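Local coordinates for ribosomal protein s2-related protein (Deinococcus radiodurans, PDB 2JH3), which binds a 4Fe-4S cluster and may act as a chelatase that inserts iron into sirohydrochlorin, at residues A[159-164]-A[171-176]; A[144-149]-A[196-201]; A[281-286]-A[439-444]; A[291-296]-A[312-317]. One frame throughout, in Å; residues are numbered along the deposited sequence.

In the fold
The four contacts form two pairs on opposite sides of the chain's centre. Contacts 1 and 2 lie about 10 Å apart between centres, in the CbiX-like region, and share a parallel sheet: E174 O to L147 N, at 2.9 Å, is a probable hydrogen bond between its neighbouring strands 172-177 and 144-149. Contacts 3 and 4 have centres about 16 Å apart and meet through L294, whose CD2 is 3.6 Å from I440 CD1; both also reach the second subunit. From contact 2 to contact 3 the centres are about 56 Å apart. All four lie away from the 4Fe-4S site formed by C422, C425, C450 and C454, although 439-444 belongs to the cluster-binding domain.

Contact 1: A[159-164]-A[171-176]; sequences THAQAL and AGVEVV
V173 faces the helix with both methyls, each meeting a different helical residue. CG1, anti to the backbone N (chi1 -170°), is directed at the A161 turn, 3.8 Å from A161 O and 4.0 Å from A161 CB. CG2, anti to the carbonyl carbon, instead comes alongside L164, with V173 CG2 4.0 Å from L164 CB. Two residues on, V175 offers only CG2, which reaches A161 CB at 4.0 Å, so A161 CB is touched by both valines, from directions roughly at right angles. No hydrogen bond crosses the contact: it is apolar, and all four touching residues are buried. Cutting V173 back to an alanine is likely to open a gap between helix and strand, taking from L164 its methyl partner on the strand and leaving A161 with V175 alone there. L147 also touches A161 and V173, while L164 packs on helix 122-133. The helix and strand axes run nearly antiparallel, at 168°, and approach to 8.0 Å, as expected where a helix returns over a parallel sheet. Strand 144-149, helix 155-167 and strand 172-177 form a beta-alpha-beta crossover within the CbiX chelatase-type fold.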
loop_
_atom_site.group_PDB
_atom_site.type_symbol
_atom_site.label_atom_id
_atom_site.label_comp_id
_atom_site.label_asym_id
_atom_site.label_seq_id
_atom_site.Cartn_x
_atom_site.Cartn_y
_atom_site.Cartn_z
ATOM N N THR A 159 -13.536 -7.573 43.327
ATOM C CA THR A 159 -13.857 -6.509 44.313
ATOM C C THR A 159 -15.214 -5.879 44.030
ATOM O O THR A 159 -16.076 -5.839 44.895
ATOM C CB THR A 159 -12.706 -5.535 44.375
ATOM O OG1 THR A 159 -11.576 -6.254 44.887
ATOM C CG2 THR A 159 -13.012 -4.349 45.259
ATOM N N HIS A 160 -15.467 -5.501 42.787
ATOM C CA HIS A 160 -16.763 -4.966 42.416
ATOM C C HIS A 160 -17.939 -5.941 42.584
ATOM O O HIS A 160 -19.060 -5.507 42.912
ATOM C CB HIS A 160 -16.743 -4.509 40.967
ATOM C CG HIS A 160 -15.713 -3.459 40.724
ATOM N ND1 HIS A 160 -14.791 -3.525 39.691
ATOM C CD2 HIS A 160 -15.364 -2.398 41.478
ATOM C CE1 HIS A 160 -13.954 -2.501 39.802
ATOM N NE2 HIS A 160 -14.279 -1.805 40.876
ATOM N N ALA A 161 -17.700 -7.212 42.235
ATOM C CA ALA A 161 -18.759 -8.248 42.358
ATOM C C ALA A 161 -19.230 -8.275 43.826
ATOM O O ALA A 161 -20.436 -8.240 44.091
ATOM C CB ALA A 161 -18.240 -9.585 41.883
ATOM N N GLN A 162 -18.289 -8.160 44.761
ATOM C CA GLN A 162 -18.672 -8.140 46.193
ATOM C C GLN A 162 -19.416 -6.866 46.645
ATOM O O GLN A 162 -20.393 -6.959 47.382
ATOM C CB GLN A 162 -17.496 -8.457 47.086
ATOM C CG GLN A 162 -17.850 -8.462 48.601
ATOM C CD GLN A 162 -18.881 -9.544 49.035
ATOM O OE1 GLN A 162 -19.148 -10.515 48.327
ATOM N NE2 GLN A 162 -19.418 -9.376 50.236
ATOM N N ALA A 163 -19.023 -5.682 46.158
ATOM C CA ALA A 163 -19.791 -4.494 46.449
ATOM C C ALA A 163 -21.214 -4.577 45.913
ATOM O O ALA A 163 -22.144 -3.948 46.450
ATOM C CB ALA A 163 -19.104 -3.271 45.849
ATOM N N LEU A 164 -21.415 -5.265 44.799
ATOM C CA LEU A 164 -22.741 -5.257 44.210
ATOM C C LEU A 164 -23.657 -6.227 44.963
ATOM O O LEU A 164 -24.895 -6.045 44.954
ATOM C CB LEU A 164 -22.684 -5.597 42.732
ATOM C CG LEU A 164 -22.162 -4.503 41.783
ATOM C CD1 LEU A 164 -21.611 -5.194 40.524
ATOM C CD2 LEU A 164 -23.227 -3.456 41.459
ATOM N N ALA A 171 -30.637 -10.385 42.657
ATOM C CA ALA A 171 -30.799 -11.699 43.314
ATOM C C ALA A 171 -29.496 -12.284 43.756
ATOM O O ALA A 171 -29.413 -12.893 44.801
ATOM C CB ALA A 171 -31.540 -12.690 42.369
ATOM N N GLY A 172 -28.458 -12.138 42.950
ATOM C CA GLY A 172 -27.126 -12.486 43.401
ATOM C C GLY A 172 -26.110 -11.960 42.379
ATOM O O GLY A 172 -26.497 -11.394 41.356
ATOM N N VAL A 173 -24.836 -12.162 42.675
ATOM C CA VAL A 173 -23.740 -11.735 41.766
ATOM C C VAL A 173 -22.648 -12.779 41.634
ATOM O O VAL A 173 -22.028 -13.201 42.614
ATOM C CB VAL A 173 -23.126 -10.345 42.177
ATOM C CG1 VAL A 173 -22.191 -9.843 41.068
ATOM C CG2 VAL A 173 -24.251 -9.306 42.409
ATOM N N GLU A 174 -22.411 -13.193 40.391
ATOM C CA GLU A 174 -21.324 -14.157 40.061
ATOM C C GLU A 174 -20.440 -13.688 38.866
ATOM O O GLU A 174 -20.964 -13.169 37.874
ATOM C CB GLU A 174 -21.939 -15.517 39.694
ATOM C CG GLU A 174 -22.919 -16.084 40.756
ATOM C CD GLU A 174 -22.254 -16.356 42.093
ATOM O OE1 GLU A 174 -20.998 -16.518 42.110
ATOM O OE2 GLU A 174 -22.982 -16.387 43.127
ATOM N N VAL A 175 -19.142 -13.952 38.960
ATOM C CA VAL A 175 -18.168 -13.781 37.861
ATOM C C VAL A 175 -18.097 -15.070 37.039
ATOM O O VAL A 175 -18.084 -16.127 37.595
ATOM C CB VAL A 175 -16.705 -13.425 38.410
ATOM C CG1 VAL A 175 -15.665 -13.314 37.307
ATOM C CG2 VAL A 175 -16.730 -12.142 39.258
ATOM N N VAL A 176 -18.093 -14.962 35.725
ATOM C CA VAL A 176 -17.867 -16.096 34.829
ATOM C C VAL A 176 -16.818 -15.690 33.771
ATOM O O VAL A 176 -16.638 -14.507 33.516
ATOM C CB VAL A 176 -19.173 -16.574 34.139
ATOM C CG1 VAL A 176 -20.116 -17.125 35.151
ATOM C CG2 VAL A 176 -19.827 -15.489 33.437
#

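Contact 2: A[144-149]-A[196-201]; sequences TLLLLA and SEWPSR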
loop_
_atom_site.group_PDB
_atom_site.type_symbol
_atom_site.label_atom_id
_atom_site.label_comp_id
_atom_site.label_asym_id
_atom_site.label_seq_id
_atom_site.Cartn_x
_atom_site.Cartn_y
_atom_site.Cartn_z
ATOM N N THR A 144 -30.375 -12.590 38.658
ATOM C CA THR A 144 -28.966 -12.820 39.006
ATOM C C THR A 144 -28.103 -12.112 37.963
ATOM O O THR A 144 -28.374 -12.167 36.740
ATOM C CB THR A 144 -28.535 -14.329 39.102
ATOM O OG1 THR A 144 -29.382 -15.001 39.999
ATOM C CG2 THR A 144 -27.138 -14.483 39.633
ATOM N N LEU A 145 -27.083 -11.434 38.511
ATOM C CA LEU A 145 -26.176 -10.543 37.776
ATOM C C LEU A 145 -24.957 -11.362 37.483
ATOM O O LEU A 145 -24.290 -11.786 38.390
ATOM C CB LEU A 145 -25.706 -9.390 38.670
ATOM C CG LEU A 145 -25.298 -8.081 37.952
ATOM C CD1 LEU A 145 -24.333 -7.330 38.758
ATOM C CD2 LEU A 145 -24.873 -8.231 36.509
ATOM N N LEU A 146 -24.681 -11.595 36.217
ATOM C CA LEU A 146 -23.480 -12.320 35.847
ATOM C C LEU A 146 -22.485 -11.337 35.211
ATOM O O LEU A 146 -22.843 -10.607 34.315
ATOM C CB LEU A 146 -23.841 -13.401 34.813
ATOM C CG LEU A 146 -24.207 -14.831 35.229
ATOM C CD1 LEU A 146 -24.552 -15.004 36.640
ATOM C CD2 LEU A 146 -25.303 -15.340 34.283
ATOM N N LEU A 147 -21.227 -11.413 35.639
ATOM C CA LEU A 147 -20.161 -10.515 35.180
ATOM C C LEU A 147 -19.130 -11.355 34.424
ATOM O O LEU A 147 -18.485 -12.209 35.017
ATOM C CB LEU A 147 -19.484 -9.828 36.377
ATOM C CG LEU A 147 -20.447 -9.050 37.301
ATOM C CD1 LEU A 147 -19.721 -8.434 38.463
ATOM C CD2 LEU A 147 -21.202 -8.016 36.544
ATOM N N LEU A 148 -18.966 -11.086 33.129
ATOM C CA LEU A 148 -18.000 -11.806 32.296
ATOM C C LEU A 148 -16.572 -11.186 32.325
ATOM O O LEU A 148 -16.411 -10.059 31.966
ATOM C CB LEU A 148 -18.526 -11.822 30.879
ATOM C CG LEU A 148 -17.739 -12.604 29.847
ATOM C CD1 LEU A 148 -17.746 -14.110 30.164
ATOM C CD2 LEU A 148 -18.317 -12.309 28.505
ATOM N N ALA A 149 -15.579 -11.917 32.826
ATOM C CA ALA A 149 -14.160 -11.564 32.665
ATOM C C ALA A 149 -13.481 -12.242 31.484
ATOM O O ALA A 149 -13.783 -13.399 31.143
ATOM C CB ALA A 149 -13.411 -11.895 33.873
ATOM N N SER A 196 -19.783 -21.046 29.741
ATOM C CA SER A 196 -20.455 -22.253 29.238
ATOM C C SER A 196 -21.080 -23.097 30.378
ATOM O O SER A 196 -21.873 -23.971 30.133
ATOM C CB SER A 196 -19.491 -23.058 28.375
ATOM O OG SER A 196 -18.496 -23.611 29.185
ATOM N N GLU A 197 -20.787 -22.753 31.633
ATOM C CA GLU A 197 -21.375 -23.364 32.782
ATOM C C GLU A 197 -22.227 -22.365 33.607
ATOM O O GLU A 197 -22.527 -22.597 34.784
ATOM C CB GLU A 197 -20.232 -23.878 33.655
ATOM C CG GLU A 197 -19.346 -24.943 33.018
ATOM C CD GLU A 197 -20.048 -26.294 32.952
ATOM O OE1 GLU A 197 -19.818 -27.044 31.970
ATOM O OE2 GLU A 197 -20.838 -26.590 33.882
ATOM N N TRP A 198 -22.650 -21.263 33.019
ATOM C CA TRP A 198 -23.256 -20.175 33.834
ATOM C C TRP A 198 -24.489 -20.553 34.676
ATOM O O TRP A 198 -24.644 -20.036 35.772
ATOM C CB TRP A 198 -23.575 -18.917 32.982
ATOM C CG TRP A 198 -24.720 -19.017 32.011
ATOM C CD1 TRP A 198 -24.632 -19.240 30.661
ATOM C CD2 TRP A 198 -26.114 -18.825 32.287
ATOM N NE1 TRP A 198 -25.881 -19.258 30.085
ATOM C CE2 TRP A 198 -26.814 -19.005 31.061
ATOM C CE3 TRP A 198 -26.853 -18.624 33.458
ATOM C CZ2 TRP A 198 -28.222 -18.962 30.977
ATOM C CZ3 TRP A 198 -28.232 -18.575 33.371
ATOM C CH2 TRP A 198 -28.911 -18.758 32.143
ATOM N N PRO A 199 -25.402 -21.397 34.158
ATOM C CA PRO A 199 -26.564 -21.733 34.990
ATOM C C PRO A 199 -26.209 -22.468 36.328
ATOM O O PRO A 199 -27.010 -22.441 37.260
ATOM C CB PRO A 199 -27.421 -22.585 34.041
ATOM C CG PRO A 199 -26.897 -22.269 32.640
ATOM C CD PRO A 199 -25.472 -22.067 32.844
ATOM N N SER A 200 -25.015 -23.067 36.425
ATOM C CA SER A 200 -24.507 -23.634 37.682
ATOM C C SER A 200 -24.333 -22.592 38.799
ATOM O O SER A 200 -24.141 -22.960 39.981
ATOM C CB SER A 200 -23.155 -24.297 37.459
ATOM O OG SER A 200 -22.100 -23.360 37.299
ATOM N N ARG A 201 -24.404 -21.304 38.439
ATOM C CA ARG A 201 -24.196 -20.220 39.394
ATOM C C ARG A 201 -25.424 -19.334 39.544
ATOM O O ARG A 201 -25.340 -18.238 40.053
ATOM C CB ARG A 201 -22.969 -19.387 38.973
ATOM C CG ARG A 201 -21.615 -20.016 39.339
ATOM C CD ARG A 201 -21.467 -20.185 40.905
ATOM N NE ARG A 201 -20.109 -20.618 41.226
ATOM C CZ ARG A 201 -19.694 -21.879 41.140
ATOM N NH1 ARG A 201 -20.555 -22.823 40.772
ATOM N NH2 ARG A 201 -18.417 -22.201 41.397
#
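The indole of W198 is approached by L146 at its six-membered ring, and its own neighbour P199 covers one face: P199 CG stands 3.5 Å above the plane, over the centre. L146 comes in obliquely, placing a single methyl, CD2, 3.7 Å from W198 CE3 and 4.1 Å from W198 CD2. The two side chains cross at about a right angle, so the leucine branch meets the indole locally and does not lie along it. W198 CG sits between the backbone N and the carbonyl carbon (chi1 71°), which turns the ring back over the proline that follows. L146 is off the staggered positions (chi1 -92°, chi2 16°) where CD2 meets the ring.

L146 lies on strand 144-149, the central strand of a five-stranded parallel sheet in the CbiX-like fold, and W198 belongs to the short 3-10 segment leading on toward the adjacent strand 207-211. W198 also packs on A207 of that strand and on L228 and A231 of helix 218-234, so it fills the layer between sheet and helix. The 3-10 turn is secured at E197 O, which accepts both from S200 OG at 2.7 Å and from S200 N at 3.0 Å. At the other end T144 makes a looser approach, its CG2 being 4.2 Å from R201 O.

Contact 3: A[281-286]-A[439-444]; sequences WAALRH and TIFSGV
F441 drives the outer part of its ring against the helix at A283, and this small patch holds the close packing. A283 CB is 3.8 Å from F441 CE1 and 4.2 Å from the ring centroid, lying 28° off the ring normal: an off-centre CH-pi contact, displaced toward the CE1 corner. The same corner approaches the helix backbone, with F441 CE1 3.9 Å from L284 N. The ring arrives there because its CG stands anti to the carbonyl carbon (chi1 -70°), sending the phenyl out from the loop toward the helix. I440 CG1 supports it from the opposite side, 4.1 Å above the ring plane, so the phenyl is held between its own loop and the helix.

Away from this corner the contact loosens. The side chain of L284 comes no nearer than 4.5 Å to the loop, no hydrogen bond links the two segments, and they bury just 110 Å² together. A283 and F441 both remain partly exposed, whereas L284 is buried, so the inner side is the leucine's.

The loop relies on its own bonds for shape. T439 OG1 accepts from F441 N at 3.0 Å, an ST turn, while T439 O receives S442 N and V444 N from opposite faces of its plane. E383 of helix 375-383 also bonds T439 OG1 and S442 OG, tying the loop to that helix. Helix 275-290 of the stabilising domain leans on the same helix through A283 on Y380 and L284 on I376, and L294 of strand 292-294 touches both L284 and I440, so the strand adjoins both sides of the contact.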
loop_
_atom_site.group_PDB
_atom_site.type_symbol
_atom_site.label_atom_id
_atom_site.label_comp_id
_atom_site.label_asym_id
_atom_site.label_seq_id
_atom_site.Cartn_x
_atom_site.Cartn_y
_atom_site.Cartn_z
ATOM N N TRP A 281 1.612 25.251 17.136
ATOM C CA TRP A 281 0.281 25.551 16.642
ATOM C C TRP A 281 0.175 26.949 16.092
ATOM O O TRP A 281 -0.616 27.178 15.190
ATOM C CB TRP A 281 -0.801 25.138 17.679
ATOM C CG TRP A 281 -0.802 23.621 17.692
ATOM C CD1 TRP A 281 -0.138 22.827 18.533
ATOM C CD2 TRP A 281 -1.471 22.764 16.757
ATOM N NE1 TRP A 281 -0.369 21.517 18.231
ATOM C CE2 TRP A 281 -1.154 21.457 17.100
ATOM C CE3 TRP A 281 -2.250 22.996 15.625
ATOM C CZ2 TRP A 281 -1.616 20.361 16.379
ATOM C CZ3 TRP A 281 -2.726 21.913 14.896
ATOM C CH2 TRP A 281 -2.414 20.609 15.285
ATOM N N ALA A 282 0.996 27.879 16.585
ATOM C CA ALA A 282 1.095 29.207 15.923
ATOM C C ALA A 282 1.631 29.075 14.495
ATOM O O ALA A 282 1.171 29.787 13.531
ATOM C CB ALA A 282 1.960 30.148 16.720
ATOM N N ALA A 283 2.612 28.199 14.311
ATOM C CA ALA A 283 3.117 27.933 12.965
ATOM C C ALA A 283 2.039 27.341 12.035
ATOM O O ALA A 283 1.867 27.687 10.830
ATOM C CB ALA A 283 4.256 26.998 13.032
ATOM N N LEU A 284 1.270 26.444 12.596
ATOM C CA LEU A 284 0.219 25.783 11.802
ATOM C C LEU A 284 -0.841 26.798 11.391
ATOM O O LEU A 284 -1.228 26.797 10.262
ATOM C CB LEU A 284 -0.410 24.629 12.594
ATOM C CG LEU A 284 -1.579 23.791 11.985
ATOM C CD1 LEU A 284 -2.926 24.452 12.003
ATOM C CD2 LEU A 284 -1.306 23.404 10.564
ATOM N N ARG A 285 -1.333 27.617 12.342
ATOM C CA ARG A 285 -2.297 28.684 12.030
ATOM C C ARG A 285 -1.825 29.611 10.894
ATOM O O ARG A 285 -2.550 29.947 9.992
ATOM C CB ARG A 285 -2.606 29.495 13.269
ATOM C CG ARG A 285 -3.554 28.808 14.169
ATOM C CD ARG A 285 -4.144 29.674 15.253
ATOM N NE ARG A 285 -3.107 30.311 16.090
ATOM C CZ ARG A 285 -2.492 29.758 17.137
ATOM N NH1 ARG A 285 -2.752 28.516 17.534
ATOM N NH2 ARG A 285 -1.598 30.466 17.808
ATOM N N HIS A 286 -0.552 29.949 10.909
ATOM C CA HIS A 286 0.021 30.718 9.844
ATOM C C HIS A 286 -0.064 30.038 8.485
ATOM O O HIS A 286 -0.498 30.589 7.460
ATOM C CB HIS A 286 1.487 30.968 10.226
ATOM C CG HIS A 286 2.126 32.024 9.375
ATOM N ND1 HIS A 286 2.808 31.727 8.217
ATOM C CD2 HIS A 286 2.113 33.371 9.478
ATOM C CE1 HIS A 286 3.217 32.848 7.661
ATOM N NE2 HIS A 286 2.830 33.860 8.419
ATOM N N THR A 439 10.446 20.212 5.934
ATOM C CA THR A 439 9.180 19.649 6.352
ATOM C C THR A 439 7.998 20.367 5.739
ATOM O O THR A 439 8.131 21.320 4.975
ATOM C CB THR A 439 8.945 19.683 7.858
ATOM O OG1 THR A 439 8.646 21.023 8.235
ATOM C CG2 THR A 439 10.118 19.141 8.645
ATOM N N ILE A 440 6.785 19.911 6.130
ATOM C CA ILE A 440 5.594 20.640 5.813
ATOM C C ILE A 440 5.659 22.112 6.030
ATOM O O ILE A 440 5.056 22.890 5.230
ATOM C CB ILE A 440 4.349 20.060 6.595
ATOM C CG1 ILE A 440 4.564 20.144 8.090
ATOM C CG2 ILE A 440 4.109 18.645 6.040
ATOM C CD1 ILE A 440 3.266 19.715 8.896
ATOM N N PHE A 441 6.351 22.500 7.083
ATOM C CA PHE A 441 6.521 23.939 7.362
ATOM C C PHE A 441 7.431 24.714 6.400
ATOM O O PHE A 441 7.341 25.978 6.331
ATOM C CB PHE A 441 6.950 24.141 8.796
ATOM C CG PHE A 441 5.856 23.830 9.781
ATOM C CD1 PHE A 441 4.644 24.494 9.721
ATOM C CD2 PHE A 441 6.026 22.897 10.712
ATOM C CE1 PHE A 441 3.633 24.169 10.577
ATOM C CE2 PHE A 441 4.998 22.560 11.572
ATOM C CZ PHE A 441 3.818 23.188 11.509
ATOM N N SER A 442 8.259 24.008 5.633
ATOM C CA SER A 442 8.986 24.596 4.505
ATOM C C SER A 442 8.256 24.445 3.164
ATOM O O SER A 442 8.859 24.601 2.110
ATOM C CB SER A 442 10.372 24.005 4.328
ATOM O OG SER A 442 11.084 24.173 5.542
ATOM N N GLY A 443 7.002 24.075 3.186
ATOM C CA GLY A 443 6.224 23.927 1.971
ATOM C C GLY A 443 6.366 22.591 1.269
ATOM O O GLY A 443 5.898 22.436 0.119
ATOM N N VAL A 444 6.944 21.590 1.928
ATOM C CA VAL A 444 7.032 20.244 1.364
ATOM C C VAL A 444 5.959 19.321 1.975
ATOM O O VAL A 444 6.138 18.837 3.082
ATOM C CB VAL A 444 8.451 19.617 1.561
ATOM C CG1 VAL A 444 8.558 18.299 0.807
ATOM C CG2 VAL A 444 9.466 20.552 0.978
#

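Contact 4: A[291-296]-A[312-317]; sequences GGRLGE and LDEGRA
R293 and E314 meet in a salt bridge, which is the one direct bond between the two segments. R293 NH2 donates to E314 OE1 at 2.9 Å with a nearly straight N-H...O angle of 167°. The oxygen lies close to the guanidinium plane, at its edge, but the two planes are 49° apart, and NH2 meets OE1 from above the carboxylate, 45° out of its plane. With CG anti to the backbone N and the chain extended beyond it, E314 carries its carboxylate out to the guanidinium, and the two side chains cross at about a right angle.

Water-mediated bonding adds a second link. Water 1 accepts from R293 NH1 at 2.8 Å and donates to E314 OE1 at 2.6 Å, so one carboxylate oxygen is engaged both directly and through solvent. A leucine in place of R293 would probably leave E314 without its charged mate in this chain and strip the water of its donor.

Within 312-317 a second salt bridge spans the loop: R316 NH1 reaches D313 OD1 at 2.8 Å across a type II beta turn, which R316 N closes onto D313 O at 3.1 Å.

The contact lies at the surface of the stabilising domain and at the dimer interface, where E296 also bridges to R349 of the second subunit. R293 projects from strand 292-294, outermost in its sheet within this chain, E314 from the loop after strand 305-310, and both pack on L298 of the intervening strand 297-302.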
loop_
_atom_site.group_PDB
_atom_site.type_symbol
_atom_site.label_atom_id
_atom_site.label_comp_id
_atom_site.label_asym_id
_atom_site.label_seq_id
_atom_site.Cartn_x
_atom_site.Cartn_y
_atom_site.Cartn_z
ATOM N N GLY A 291 -3.408 28.729 3.220
ATOM C CA GLY A 291 -3.718 27.584 2.413
ATOM C C GLY A 291 -2.423 26.793 2.415
ATOM O O GLY A 291 -1.326 27.370 2.371
ATOM N N GLY A 292 -2.494 25.505 2.590
ATOM C CA GLY A 292 -1.278 24.691 2.530
ATOM C C GLY A 292 -1.662 23.264 2.354
ATOM O O GLY A 292 -2.847 22.932 2.339
ATOM N N ARG A 293 -0.649 22.423 2.226
ATOM C CA ARG A 293 -0.788 20.993 2.113
ATOM C C ARG A 293 0.022 20.291 3.174
ATOM O O ARG A 293 1.181 20.652 3.411
ATOM C CB ARG A 293 -0.306 20.551 0.743
ATOM C CG ARG A 293 -1.090 21.053 -0.398
ATOM C CD ARG A 293 -0.282 21.085 -1.723
ATOM N NE ARG A 293 -1.072 21.781 -2.728
ATOM C CZ ARG A 293 -2.091 21.288 -3.400
ATOM N NH1 ARG A 293 -2.389 19.978 -3.380
ATOM N NH2 ARG A 293 -2.769 22.108 -4.209
ATOM N N LEU A 294 -0.571 19.299 3.831
ATOM C CA LEU A 294 0.055 18.556 4.902
ATOM C C LEU A 294 -0.124 17.103 4.574
ATOM O O LEU A 294 -1.267 16.616 4.556
ATOM C CB LEU A 294 -0.661 18.868 6.264
ATOM C CG LEU A 294 -0.768 20.309 6.777
ATOM C CD1 LEU A 294 -1.313 20.408 8.225
ATOM C CD2 LEU A 294 0.594 20.992 6.791
ATOM N N GLY A 295 0.950 16.379 4.216
ATOM C CA GLY A 295 0.786 14.969 3.805
ATOM C C GLY A 295 -0.161 14.910 2.633
ATOM O O GLY A 295 0.075 15.509 1.586
ATOM N N GLU A 296 -1.265 14.172 2.795
ATOM C CA GLU A 296 -2.249 13.965 1.768
ATOM C C GLU A 296 -3.499 14.846 1.944
ATOM O O GLU A 296 -4.531 14.592 1.275
ATOM C CB GLU A 296 -2.718 12.521 1.796
ATOM C CG GLU A 296 -1.706 11.452 1.290
ATOM C CD GLU A 296 -2.374 10.015 1.152
ATOM O OE1 GLU A 296 -2.567 9.345 2.198
ATOM O OE2 GLU A 296 -2.598 9.542 -0.000
ATOM N N LEU A 312 -5.948 14.509 -3.547
ATOM C CA LEU A 312 -6.440 13.908 -4.766
ATOM C C LEU A 312 -7.846 14.420 -5.170
ATOM O O LEU A 312 -8.263 14.265 -6.306
ATOM C CB LEU A 312 -6.477 12.340 -4.669
ATOM C CG LEU A 312 -5.104 11.589 -4.642
ATOM C CD1 LEU A 312 -5.339 10.109 -4.355
ATOM C CD2 LEU A 312 -4.389 11.777 -5.912
ATOM N N ASP A 313 -8.599 14.907 -4.183
ATOM C CA ASP A 313 -9.915 15.476 -4.375
ATOM C C ASP A 313 -9.869 17.003 -4.586
ATOM O O ASP A 313 -10.923 17.598 -4.577
ATOM C CB ASP A 313 -10.810 15.154 -3.118
ATOM C CG ASP A 313 -11.285 13.697 -3.095
ATOM O OD1 ASP A 313 -11.376 13.052 -4.194
ATOM O OD2 ASP A 313 -11.546 13.197 -1.976
ATOM N N GLU A 314 -8.677 17.654 -4.702
ATOM C CA GLU A 314 -8.629 19.037 -5.129
ATOM C C GLU A 314 -9.512 19.281 -6.345
ATOM O O GLU A 314 -9.552 18.445 -7.202
ATOM C CB GLU A 314 -7.183 19.495 -5.409
ATOM C CG GLU A 314 -7.134 20.976 -5.556
ATOM C CD GLU A 314 -5.803 21.559 -5.902
ATOM O OE1 GLU A 314 -4.769 20.835 -5.940
ATOM O OE2 GLU A 314 -5.820 22.805 -6.036
ATOM N N GLY A 315 -10.308 20.371 -6.389
ATOM C CA GLY A 315 -11.148 20.657 -7.555
ATOM C C GLY A 315 -12.475 19.874 -7.643
ATOM O O GLY A 315 -13.368 20.136 -8.465
ATOM N N ARG A 316 -12.648 18.909 -6.776
ATOM C CA ARG A 316 -13.774 18.039 -6.909
ATOM C C ARG A 316 -15.033 18.763 -6.403
ATOM O O ARG A 316 -15.017 19.414 -5.370
ATOM C CB ARG A 316 -13.551 16.756 -6.098
ATOM C CG ARG A 316 -14.473 15.691 -6.429
ATOM C CD ARG A 316 -13.949 14.388 -5.891
ATOM N NE ARG A 316 -14.989 13.409 -5.852
ATOM C CZ ARG A 316 -14.938 12.241 -5.247
ATOM N NH1 ARG A 316 -13.889 11.777 -4.573
ATOM N NH2 ARG A 316 -15.993 11.496 -5.333
ATOM N N ALA A 317 -16.134 18.566 -7.100
ATOM C CA ALA A 317 -17.380 19.202 -6.726
ATOM C C ALA A 317 -17.747 18.941 -5.260
ATOM O O ALA A 317 -17.707 17.815 -4.759
ATOM C CB ALA A 317 -18.467 18.753 -7.666
HETATM O O HOH W 1 -4.054 18.451 -5.071
#